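Local coordinates for protein mucin-like protocadherin (Homo sapiens, PDB 6OAE) that probably forms, through its extracellular cadherin repeats, calcium-dependent heterophilic adhesion complexes with CDHR2 that link neighbouring microvilli of epithelial cells, at residues 148-152 with 162-167; 173-179 with 197-203; 22-28 with 52-56; 11-15 with 85-89. All coordinates share one frame; numbering follows the deposited sequence. Where two conformers were deposited one is given.

The four contacts illustrate how two cadherin repeats in tandem, each a Greek-key beta sandwich, are closed by strand pairings, some local and some far apart in sequence. From the N terminus, contact 4 comes first: 11-15 waits for 85-89 and so closes the longest loop, 69 residues. Nested within it is contact 3 (22-28 with 52-56), in the facing sheet; the two touch where L25 and V26 meet F13. The chain then passes the calcium sites between the repeats. In the second repeat contact 1 closes a short hairpin before contact 2 opens another in the opposite sheet, and M175 and F177 join them across the core. The two pairs lie on opposite sides of the chain's centre.

Contact 1: residues 148-152 with 162-167; sequences SDYFS and RLDRPL
R162 meets S152 twice over, through backbone and side chain. Their main chains form an antiparallel hydrogen-bonded pair, with R162 N giving a straight bond to S152 O at 2.9 Å, while the arginine chain, bent at chi3 (60°), brings NH2 to S152 OG at 2.9 Å. That hydrogen lies somewhat out of line, and the hydroxyl sits tilted from the guanidinium plane. L163, paired with F151 on the core face of this hairpin of the second cadherin repeat, lays CD1 against F151 CE1 at 3.7 Å. D164 both gives and receives. Its N donates to Y150 O, from above the carbonyl plane; OD2 takes the S152 hydroxyl on its syn lone pair (OG to OD2, 2.7 Å) and also a water held by S148 O; OD1 forms a salt bridge with R162 NE. Were D164 an alanine, R162 would probably lose its charged mate and S152 OG its acceptor, and both would be less firmly fixed. R165 runs its CD past D149 O, P166 puts its carbonyl oxygen at the edge of the Y150 ring, and L167 CD2 lies 3.8 Å from Y150 CD2. The chemistry is thus divided: apolar groups seal the side toward M175 and F177, whereas on the other R162 and D164 probably offset each other's charge, and S152 OG accepts from R162 NH2 and donates to D164 OD2.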
# COMPACT_ATOMS: atom_id res chain seq x y z
N SER A 148 -20.91 -8.10 21.91
CA SER A 148 -19.80 -7.22 22.33
C SER A 148 -19.62 -7.21 23.86
O SER A 148 -18.62 -6.69 24.29
CB SER A 148 -19.96 -5.82 21.80
OG SER A 148 -21.14 -5.24 22.32
N ASP A 149 -20.56 -7.75 24.64
CA ASP A 149 -20.39 -7.94 26.11
C ASP A 149 -19.26 -8.96 26.36
O ASP A 149 -18.64 -8.89 27.42
CB ASP A 149 -21.66 -8.43 26.81
CG ASP A 149 -22.90 -7.55 26.64
OD1 ASP A 149 -22.77 -6.40 26.17
OD2 ASP A 149 -24.01 -8.05 27.00
N TYR A 150 -18.99 -9.87 25.42
CA TYR A 150 -18.09 -11.03 25.66
C TYR A 150 -16.71 -10.87 25.03
O TYR A 150 -15.80 -11.44 25.59
CB TYR A 150 -18.73 -12.29 25.11
CG TYR A 150 -19.98 -12.67 25.85
CD1 TYR A 150 -21.20 -12.16 25.45
CD2 TYR A 150 -19.94 -13.50 26.96
CE1 TYR A 150 -22.37 -12.49 26.13
CE2 TYR A 150 -21.10 -13.84 27.64
CZ TYR A 150 -22.32 -13.33 27.22
OH TYR A 150 -23.49 -13.64 27.88
N PHE A 151 -16.60 -10.21 23.88
CA PHE A 151 -15.34 -10.13 23.09
C PHE A 151 -15.09 -8.72 22.61
O PHE A 151 -16.03 -7.99 22.30
CB PHE A 151 -15.39 -11.07 21.89
CG PHE A 151 -15.57 -12.53 22.21
CD1 PHE A 151 -14.50 -13.32 22.59
CD2 PHE A 151 -16.83 -13.13 22.10
CE1 PHE A 151 -14.67 -14.66 22.86
CE2 PHE A 151 -17.00 -14.48 22.38
CZ PHE A 151 -15.92 -15.24 22.76
N SER A 152 -13.81 -8.35 22.55
CA SER A 152 -13.34 -7.05 22.00
C SER A 152 -11.97 -7.24 21.36
O SER A 152 -11.30 -8.24 21.68
CB SER A 152 -13.32 -6.00 23.09
OG SER A 152 -12.39 -6.35 24.09
N ARG A 162 -10.07 -10.78 22.29
CA ARG A 162 -9.93 -11.07 23.73
C ARG A 162 -11.30 -11.45 24.31
O ARG A 162 -12.30 -10.80 23.95
CB ARG A 162 -9.31 -9.84 24.39
CG ARG A 162 -9.28 -9.90 25.92
CD ARG A 162 -8.71 -8.63 26.53
NE ARG A 162 -9.55 -7.52 26.11
CZ ARG A 162 -9.13 -6.31 25.78
NH1 ARG A 162 -7.85 -6.00 25.84
NH2 ARG A 162 -10.00 -5.41 25.37
N LEU A 163 -11.35 -12.46 25.18
CA LEU A 163 -12.55 -12.76 26.00
C LEU A 163 -12.59 -11.78 27.19
O LEU A 163 -11.60 -11.71 27.95
CB LEU A 163 -12.52 -14.22 26.46
CG LEU A 163 -13.70 -14.64 27.32
CD1 LEU A 163 -15.00 -14.67 26.52
CD2 LEU A 163 -13.44 -16.01 27.93
N ASP A 164 -13.69 -11.08 27.36
CA ASP A 164 -13.85 -10.03 28.40
C ASP A 164 -14.75 -10.44 29.54
O ASP A 164 -14.67 -9.80 30.59
CB ASP A 164 -14.43 -8.78 27.77
CG ASP A 164 -13.49 -8.22 26.73
OD1 ASP A 164 -12.26 -8.22 26.99
OD2 ASP A 164 -14.01 -7.81 25.67
N ARG A 165 -15.61 -11.44 29.36
CA ARG A 165 -16.55 -11.87 30.43
C ARG A 165 -16.75 -13.37 30.32
O ARG A 165 -16.67 -13.93 29.23
CB ARG A 165 -17.90 -11.16 30.32
CG ARG A 165 -17.86 -9.72 30.83
CD ARG A 165 -19.14 -9.00 30.52
NE ARG A 165 -20.26 -9.52 31.27
CZ ARG A 165 -20.62 -9.14 32.51
NH1 ARG A 165 -21.68 -9.70 33.08
NH2 ARG A 165 -19.93 -8.21 33.16
N PRO A 166 -17.04 -14.06 31.44
CA PRO A 166 -17.23 -15.51 31.40
C PRO A 166 -18.30 -15.90 30.37
O PRO A 166 -19.32 -15.25 30.30
CB PRO A 166 -17.64 -15.90 32.83
CG PRO A 166 -17.25 -14.73 33.70
CD PRO A 166 -17.17 -13.51 32.80
N LEU A 167 -18.03 -16.93 29.58
CA LEU A 167 -18.96 -17.48 28.59
C LEU A 167 -19.98 -18.35 29.33
O LEU A 167 -19.69 -18.84 30.47
CB LEU A 167 -18.20 -18.30 27.54
CG LEU A 167 -17.16 -17.51 26.75
CD1 LEU A 167 -16.33 -18.44 25.88
CD2 LEU A 167 -17.83 -16.44 25.91
O HOH W 1 -16.43 -6.51 25.66

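Contact 2: residues 173-179 with 197-203; sequences PNMTFWL and ATLVLNV
The carbonyl oxygen of M175 receives the N-H of L201 at 2.8 Å (M175 O to L201 N). The return bond from M175 N to L201 O completes this antiparallel hydrogen-bonded pair, and the pattern recurs at F177 with L199 and L179 with A197. Beyond M175, P173 O accepts from V203 N. The strands 174-182 and 194-204 are the central pair of a four-stranded sheet in the second cadherin repeat.

On the core face M175 bends at chi2 (139°) and chi3, which brings its methyl back over V203: CE lies 3.5 Å from CG2, a tight fit. F177 turns the edge of its ring to L201, CD2 to CD2 4.2 Å, and L179 CD2 lies as far from L199 CD1. F151 of the facing sheet covers M175, F177 and L201.

On the outer face T176 is flanked by two neighbours. Its CG2 stands beside the carbonyl carbon (OG1 at chi1 -58°), which carries the methyl to T198 CG2 at 3.5 Å, and its OG1 lies 3.8 Å from V200 CG2. A glycine at T176 would probably open a gap beside the T198 methyl and leave V200 CG2 without its neighbour.

The chemistry implies two different surfaces on one pair of strands: a greasy one that seals the sandwich, and one where the methyls of T176, T198 and V200 pack together, while the backbone N-H and C=O groups of M175, F177 and L179 are taken up by those of L201, L199 and A197 between the strands.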
# COMPACT_ATOMS: atom_id res chain seq x y z
N PRO A 173 -24.71 -19.52 23.21
CA PRO A 173 -23.75 -20.44 22.60
C PRO A 173 -23.15 -19.92 21.29
O PRO A 173 -22.16 -20.47 20.89
CB PRO A 173 -24.59 -21.68 22.29
CG PRO A 173 -25.97 -21.09 22.00
CD PRO A 173 -26.10 -19.93 22.96
N ASN A 174 -23.79 -18.93 20.66
CA ASN A 174 -23.36 -18.34 19.35
C ASN A 174 -23.27 -16.83 19.49
O ASN A 174 -24.24 -16.22 20.01
CB ASN A 174 -24.29 -18.69 18.18
CG ASN A 174 -23.95 -17.95 16.89
OD1 ASN A 174 -24.12 -16.73 16.79
ND2 ASN A 174 -23.49 -18.68 15.89
N MET A 175 -22.15 -16.25 19.05
CA MET A 175 -21.92 -14.78 19.00
C MET A 175 -21.35 -14.49 17.61
O MET A 175 -20.32 -15.09 17.26
CB MET A 175 -20.95 -14.30 20.08
CG MET A 175 -21.63 -14.08 21.42
SD MET A 175 -20.70 -14.64 22.86
CE MET A 175 -20.45 -16.36 22.44
N THR A 176 -21.99 -13.61 16.84
CA THR A 176 -21.50 -13.25 15.49
C THR A 176 -21.16 -11.76 15.46
O THR A 176 -21.90 -10.94 16.05
CB THR A 176 -22.48 -13.68 14.40
OG1 THR A 176 -22.63 -15.09 14.54
CG2 THR A 176 -21.99 -13.36 13.01
N PHE A 177 -20.06 -11.45 14.78
CA PHE A 177 -19.51 -10.10 14.62
C PHE A 177 -19.23 -9.80 13.16
O PHE A 177 -18.89 -10.72 12.41
CB PHE A 177 -18.18 -9.96 15.35
CG PHE A 177 -18.27 -10.10 16.84
CD1 PHE A 177 -18.67 -9.04 17.62
CD2 PHE A 177 -17.94 -11.30 17.46
CE1 PHE A 177 -18.73 -9.16 19.01
CE2 PHE A 177 -18.03 -11.43 18.84
CZ PHE A 177 -18.42 -10.35 19.61
N TRP A 178 -19.39 -8.53 12.80
CA TRP A 178 -18.79 -7.93 11.60
C TRP A 178 -17.40 -7.44 12.02
O TRP A 178 -17.31 -6.72 13.05
CB TRP A 178 -19.61 -6.77 11.05
CG TRP A 178 -20.80 -7.18 10.24
CD1 TRP A 178 -20.79 -7.82 9.04
CD2 TRP A 178 -22.18 -6.93 10.57
NE1 TRP A 178 -22.08 -8.01 8.60
CE2 TRP A 178 -22.95 -7.47 9.52
CE3 TRP A 178 -22.83 -6.31 11.65
CZ2 TRP A 178 -24.35 -7.41 9.52
CZ3 TRP A 178 -24.21 -6.26 11.65
CH2 TRP A 178 -24.96 -6.80 10.60
N LEU A 179 -16.39 -7.83 11.29
CA LEU A 179 -15.02 -7.30 11.42
C LEU A 179 -14.78 -6.38 10.23
O LEU A 179 -14.87 -6.87 9.10
CB LEU A 179 -14.03 -8.46 11.45
CG LEU A 179 -12.57 -8.06 11.66
CD1 LEU A 179 -12.36 -7.35 12.99
CD2 LEU A 179 -11.69 -9.27 11.56
N ALA A 197 -15.63 -8.72 6.98
CA ALA A 197 -15.67 -10.18 7.13
C ALA A 197 -16.58 -10.48 8.32
O ALA A 197 -16.84 -9.54 9.10
CB ALA A 197 -14.29 -10.73 7.30
N THR A 198 -17.07 -11.71 8.42
CA THR A 198 -17.95 -12.17 9.53
C THR A 198 -17.12 -13.12 10.41
O THR A 198 -16.33 -13.93 9.86
CB THR A 198 -19.27 -12.73 8.97
OG1 THR A 198 -20.05 -11.67 8.41
CG2 THR A 198 -20.12 -13.40 10.03
N LEU A 199 -17.24 -12.98 11.73
CA LEU A 199 -16.62 -13.88 12.73
C LEU A 199 -17.75 -14.53 13.49
O LEU A 199 -18.62 -13.81 13.99
CB LEU A 199 -15.74 -13.12 13.72
CG LEU A 199 -14.50 -12.45 13.16
CD1 LEU A 199 -13.80 -11.70 14.28
CD2 LEU A 199 -13.58 -13.48 12.54
N VAL A 200 -17.72 -15.84 13.58
CA VAL A 200 -18.72 -16.64 14.34
C VAL A 200 -17.96 -17.29 15.50
O VAL A 200 -17.05 -18.10 15.22
CB VAL A 200 -19.42 -17.65 13.43
CG1 VAL A 200 -20.36 -18.53 14.22
CG2 VAL A 200 -20.16 -16.96 12.29
N LEU A 201 -18.32 -16.95 16.73
CA LEU A 201 -17.76 -17.54 17.96
C LEU A 201 -18.80 -18.55 18.47
O LEU A 201 -19.95 -18.09 18.81
CB LEU A 201 -17.50 -16.44 18.98
CG LEU A 201 -16.23 -15.60 18.77
CD1 LEU A 201 -14.99 -16.40 19.09
CD2 LEU A 201 -16.11 -15.05 17.36
N ASN A 202 -18.44 -19.83 18.48
CA ASN A 202 -19.31 -20.94 18.92
C ASN A 202 -18.78 -21.48 20.25
O ASN A 202 -17.64 -22.00 20.26
CB ASN A 202 -19.41 -22.03 17.85
CG ASN A 202 -20.46 -23.06 18.19
OD1 ASN A 202 -21.52 -22.71 18.70
ND2 ASN A 202 -20.16 -24.32 17.91
N VAL A 203 -19.56 -21.35 21.32
CA VAL A 203 -19.17 -21.78 22.68
C VAL A 203 -19.37 -23.29 22.72
O VAL A 203 -20.45 -23.73 22.34
CB VAL A 203 -19.98 -21.07 23.78
CG1 VAL A 203 -19.58 -21.53 25.17
CG2 VAL A 203 -19.85 -19.56 23.67

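Contact 3: residues 22-28 with 52-56; sequences TEPLVDI and NQLFL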
# COMPACT_ATOMS: atom_id res chain seq x y z
N THR A 22 2.64 13.26 -19.92
CA THR A 22 2.86 13.24 -21.39
C THR A 22 3.84 14.35 -21.79
O THR A 22 4.59 14.17 -22.76
CB THR A 22 1.50 13.37 -22.10
OG1 THR A 22 0.82 12.12 -21.84
CG2 THR A 22 1.65 13.62 -23.57
N GLU A 23 3.78 15.47 -21.10
CA GLU A 23 4.64 16.64 -21.35
C GLU A 23 6.07 16.29 -20.97
O GLU A 23 6.31 15.38 -20.17
CB GLU A 23 4.12 17.83 -20.54
CG GLU A 23 4.20 17.63 -19.04
CD GLU A 23 3.46 18.68 -18.24
OE1 GLU A 23 3.21 19.77 -18.80
OE2 GLU A 23 3.14 18.43 -17.04
N PRO A 24 7.07 17.02 -21.51
CA PRO A 24 8.46 16.78 -21.14
C PRO A 24 8.75 17.01 -19.65
O PRO A 24 8.14 17.88 -19.05
CB PRO A 24 9.26 17.78 -22.01
CG PRO A 24 8.26 18.71 -22.65
CD PRO A 24 6.90 18.08 -22.51
N LEU A 25 9.67 16.22 -19.09
CA LEU A 25 10.22 16.47 -17.72
C LEU A 25 11.21 17.61 -17.80
O LEU A 25 11.23 18.45 -16.88
CB LEU A 25 10.96 15.23 -17.20
CG LEU A 25 10.11 13.99 -16.96
CD1 LEU A 25 11.01 12.81 -16.58
CD2 LEU A 25 9.06 14.26 -15.89
N VAL A 26 12.02 17.63 -18.84
CA VAL A 26 13.12 18.63 -18.89
C VAL A 26 13.67 18.76 -20.31
O VAL A 26 13.73 17.77 -21.04
CB VAL A 26 14.20 18.27 -17.85
CG1 VAL A 26 15.04 17.07 -18.26
CG2 VAL A 26 15.08 19.46 -17.52
N ASP A 27 14.08 19.97 -20.64
CA ASP A 27 14.86 20.30 -21.86
C ASP A 27 16.33 19.94 -21.57
O ASP A 27 16.84 20.28 -20.48
CB ASP A 27 14.63 21.75 -22.26
CG ASP A 27 13.21 22.04 -22.77
OD1 ASP A 27 12.31 21.18 -22.61
OD2 ASP A 27 13.02 23.12 -23.32
N ILE A 28 16.97 19.25 -22.48
CA ILE A 28 18.41 18.91 -22.38
C ILE A 28 19.13 19.93 -23.25
O ILE A 28 18.82 20.00 -24.46
CB ILE A 28 18.68 17.47 -22.81
CG1 ILE A 28 17.80 16.47 -22.04
CG2 ILE A 28 20.18 17.13 -22.67
CD1 ILE A 28 17.68 15.12 -22.70
N ASN A 52 15.57 16.64 -27.98
CA ASN A 52 16.44 17.07 -26.84
C ASN A 52 15.58 17.36 -25.61
O ASN A 52 15.92 18.28 -24.82
CB ASN A 52 17.34 18.25 -27.27
CG ASN A 52 18.40 17.81 -28.25
OD1 ASN A 52 18.64 16.62 -28.42
ND2 ASN A 52 19.03 18.77 -28.90
N GLN A 53 14.49 16.60 -25.43
CA GLN A 53 13.64 16.66 -24.21
C GLN A 53 13.53 15.25 -23.66
O GLN A 53 13.48 14.30 -24.48
CB GLN A 53 12.27 17.24 -24.53
CG GLN A 53 12.30 18.68 -25.03
CD GLN A 53 10.92 19.23 -25.31
OE1 GLN A 53 10.16 18.66 -26.06
NE2 GLN A 53 10.59 20.34 -24.70
N LEU A 54 13.50 15.11 -22.34
CA LEU A 54 13.32 13.83 -21.65
C LEU A 54 11.84 13.69 -21.31
O LEU A 54 11.26 14.61 -20.70
CB LEU A 54 14.16 13.76 -20.38
CG LEU A 54 14.06 12.46 -19.59
CD1 LEU A 54 14.60 11.29 -20.39
CD2 LEU A 54 14.78 12.59 -18.26
N PHE A 55 11.28 12.56 -21.68
CA PHE A 55 9.87 12.20 -21.42
C PHE A 55 9.81 10.91 -20.62
O PHE A 55 10.73 10.07 -20.75
CB PHE A 55 9.13 11.99 -22.73
CG PHE A 55 8.96 13.20 -23.61
CD1 PHE A 55 9.91 13.52 -24.57
CD2 PHE A 55 7.82 13.98 -23.51
CE1 PHE A 55 9.73 14.63 -25.39
CE2 PHE A 55 7.65 15.09 -24.33
CZ PHE A 55 8.60 15.40 -25.27
N LEU A 56 8.74 10.77 -19.82
CA LEU A 56 8.24 9.51 -19.24
C LEU A 56 7.29 8.89 -20.25
O LEU A 56 6.40 9.63 -20.67
CB LEU A 56 7.46 9.79 -17.95
CG LEU A 56 8.17 9.63 -16.62
CD1 LEU A 56 7.22 9.98 -15.49
CD2 LEU A 56 8.71 8.22 -16.45
O HOH W 2 6.81 12.63 -20.11
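Q53 and D27 face each other as a non-hydrogen-bonded antiparallel pair, and their side chains supply the bond that their backbones do not. Q53 NE2 gives an N-H, close to its own amide plane, to D27 OD1 at 2.8 Å; it reaches the oxygen from above the carboxylate plane, and the two flat groups are turned 57° apart. The glutamine stretches out beyond CG (chi2 -179°), alongside the aspartate, and the same NE2 lies 3.5 Å from P24 CG. Backbone donors are met on both sides of this pair: I28 N by N52 O at 2.7 Å, L54 N by V26 O at 3.0 Å, and L25 N by L54 O at 2.8 Å. The pairing puts 26-27 at one edge of the smaller, three-stranded sheet of the first cadherin repeat, with 53-56 in the middle and 47-50 beyond. On the N-terminal side of L25, toward E23, the direct backbone bonds stop, and a water takes over: it accepts from L56 N and lies 2.8 Å from E23 O, to which it probably donates. The F55 ring packs against this end, with P24 CB over one face in a CH-pi contact and T22 O at its edge, 3.3 Å from CD2; R48 makes a cation-pi contact with the same ring. T22 OG1 is bonded to N20 OD1. Toward the core, L54 meets V26 CG1 through its CB and L25 CD1 through its CD2, while F47, I49, A70 and V86 pack round the same leucine.

Contact 4: residues 11-15 with 85-89; sequences DIFEV and RVFVS
S89, F13 and D11 give up the most surface where strand 12-16 runs parallel to strand 79-91. S89 is held through its backbone: its N donates to F13 O at 2.7 Å, and its O accepts from V15 N. Its hydroxyl, anti to the backbone N (chi1 176°), reaches outward to a water 2.7 Å from OG, which lies between it and E14 OE2, so solvent sits between the polar ends of this outer-face pair. F13 points into the core. The edge of its ring meets V86, CE1 lying 3.5 Å from CG1, while its N bonds to F87 O, which also lies near the ring plane. Beside it V15 CG2 touches V88 CG1, again at 3.5 Å, continuing the apolar row. D11 opens the parallel pairing by accepting F87 N on its carbonyl oxygen at 2.8 Å. D11 CG stands between the backbone N and the carbonyl carbon (chi1 63°), with CB against R85 O at 3.4 Å, and OD2 and that same R85 oxygen share a bridging water, which donates to both. Such a parallel N-terminal strand beside the last strand of the repeat is a feature of the cadherin fold. Strand 12-16 forms one edge of a four-stranded sheet; on the far side of 79-91 lies 67-76, where V86 and V88 bond to A70 and L68, and L25, next to strand 26-27 of the facing sheet, covers F13 and V88.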
# COMPACT_ATOMS: atom_id res chain seq x y z
N ASP A 11 17.04 17.88 -12.32
CA ASP A 11 17.36 16.45 -12.55
C ASP A 11 16.72 15.56 -11.50
O ASP A 11 16.92 14.34 -11.61
CB ASP A 11 18.88 16.27 -12.69
CG ASP A 11 19.71 16.62 -11.48
OD1 ASP A 11 19.11 16.88 -10.41
OD2 ASP A 11 20.96 16.63 -11.62
N ILE A 12 15.97 16.10 -10.54
CA ILE A 12 15.18 15.30 -9.56
C ILE A 12 13.73 15.73 -9.70
O ILE A 12 13.43 16.93 -9.51
CB ILE A 12 15.68 15.46 -8.11
CG1 ILE A 12 17.14 15.01 -7.96
CG2 ILE A 12 14.79 14.72 -7.12
CD1 ILE A 12 17.75 15.31 -6.63
N PHE A 13 12.87 14.77 -10.02
CA PHE A 13 11.42 14.99 -10.24
C PHE A 13 10.66 14.11 -9.26
O PHE A 13 11.11 12.97 -9.00
CB PHE A 13 11.05 14.68 -11.69
CG PHE A 13 11.80 15.55 -12.66
CD1 PHE A 13 13.09 15.21 -13.06
CD2 PHE A 13 11.26 16.74 -13.11
CE1 PHE A 13 13.79 16.03 -13.93
CE2 PHE A 13 11.96 17.57 -13.97
CZ PHE A 13 13.23 17.21 -14.38
N GLU A 14 9.55 14.62 -8.75
CA GLU A 14 8.63 13.85 -7.91
C GLU A 14 7.37 13.69 -8.73
O GLU A 14 6.88 14.70 -9.22
CB GLU A 14 8.38 14.56 -6.59
CG GLU A 14 9.47 14.29 -5.59
CD GLU A 14 9.11 14.73 -4.19
OE1 GLU A 14 8.08 15.43 -4.03
OE2 GLU A 14 9.85 14.36 -3.27
N VAL A 15 6.91 12.45 -8.91
CA VAL A 15 5.69 12.12 -9.70
C VAL A 15 4.84 11.19 -8.85
O VAL A 15 5.33 10.16 -8.44
CB VAL A 15 6.04 11.50 -11.07
CG1 VAL A 15 4.79 11.17 -11.87
CG2 VAL A 15 6.96 12.40 -11.89
N ARG A 85 22.60 12.29 -14.97
CA ARG A 85 21.55 11.42 -14.41
C ARG A 85 20.31 12.27 -14.13
O ARG A 85 20.45 13.44 -13.69
CB ARG A 85 21.99 10.71 -13.12
CG ARG A 85 23.26 9.89 -13.27
CD ARG A 85 23.24 8.93 -14.46
NE ARG A 85 24.57 8.36 -14.61
CZ ARG A 85 25.04 7.35 -13.89
NH1 ARG A 85 24.27 6.78 -12.98
NH2 ARG A 85 26.27 6.90 -14.09
N VAL A 86 19.15 11.69 -14.38
CA VAL A 86 17.84 12.25 -13.95
C VAL A 86 17.14 11.18 -13.15
O VAL A 86 17.07 10.02 -13.62
CB VAL A 86 16.98 12.70 -15.13
CG1 VAL A 86 15.57 13.08 -14.63
CG2 VAL A 86 17.63 13.84 -15.89
N PHE A 87 16.62 11.56 -11.98
CA PHE A 87 15.84 10.68 -11.09
C PHE A 87 14.38 11.12 -11.05
O PHE A 87 14.11 12.31 -10.84
CB PHE A 87 16.45 10.69 -9.69
CG PHE A 87 17.72 9.89 -9.58
CD1 PHE A 87 18.35 9.33 -10.69
CD2 PHE A 87 18.32 9.71 -8.35
CE1 PHE A 87 19.51 8.59 -10.54
CE2 PHE A 87 19.48 8.97 -8.22
CZ PHE A 87 20.07 8.41 -9.31
N VAL A 88 13.49 10.16 -11.23
CA VAL A 88 12.05 10.35 -10.93
C VAL A 88 11.77 9.57 -9.65
O VAL A 88 11.82 8.33 -9.68
CB VAL A 88 11.12 9.94 -12.07
CG1 VAL A 88 9.67 10.12 -11.65
CG2 VAL A 88 11.41 10.70 -13.35
N SER A 89 11.51 10.29 -8.58
CA SER A 89 11.06 9.73 -7.30
C SER A 89 9.54 9.57 -7.38
O SER A 89 8.85 10.59 -7.50
CB SER A 89 11.49 10.60 -6.18
OG SER A 89 10.97 10.10 -4.97
O HOH W 3 22.34 15.65 -13.81
O HOH W 4 11.15 12.22 -3.26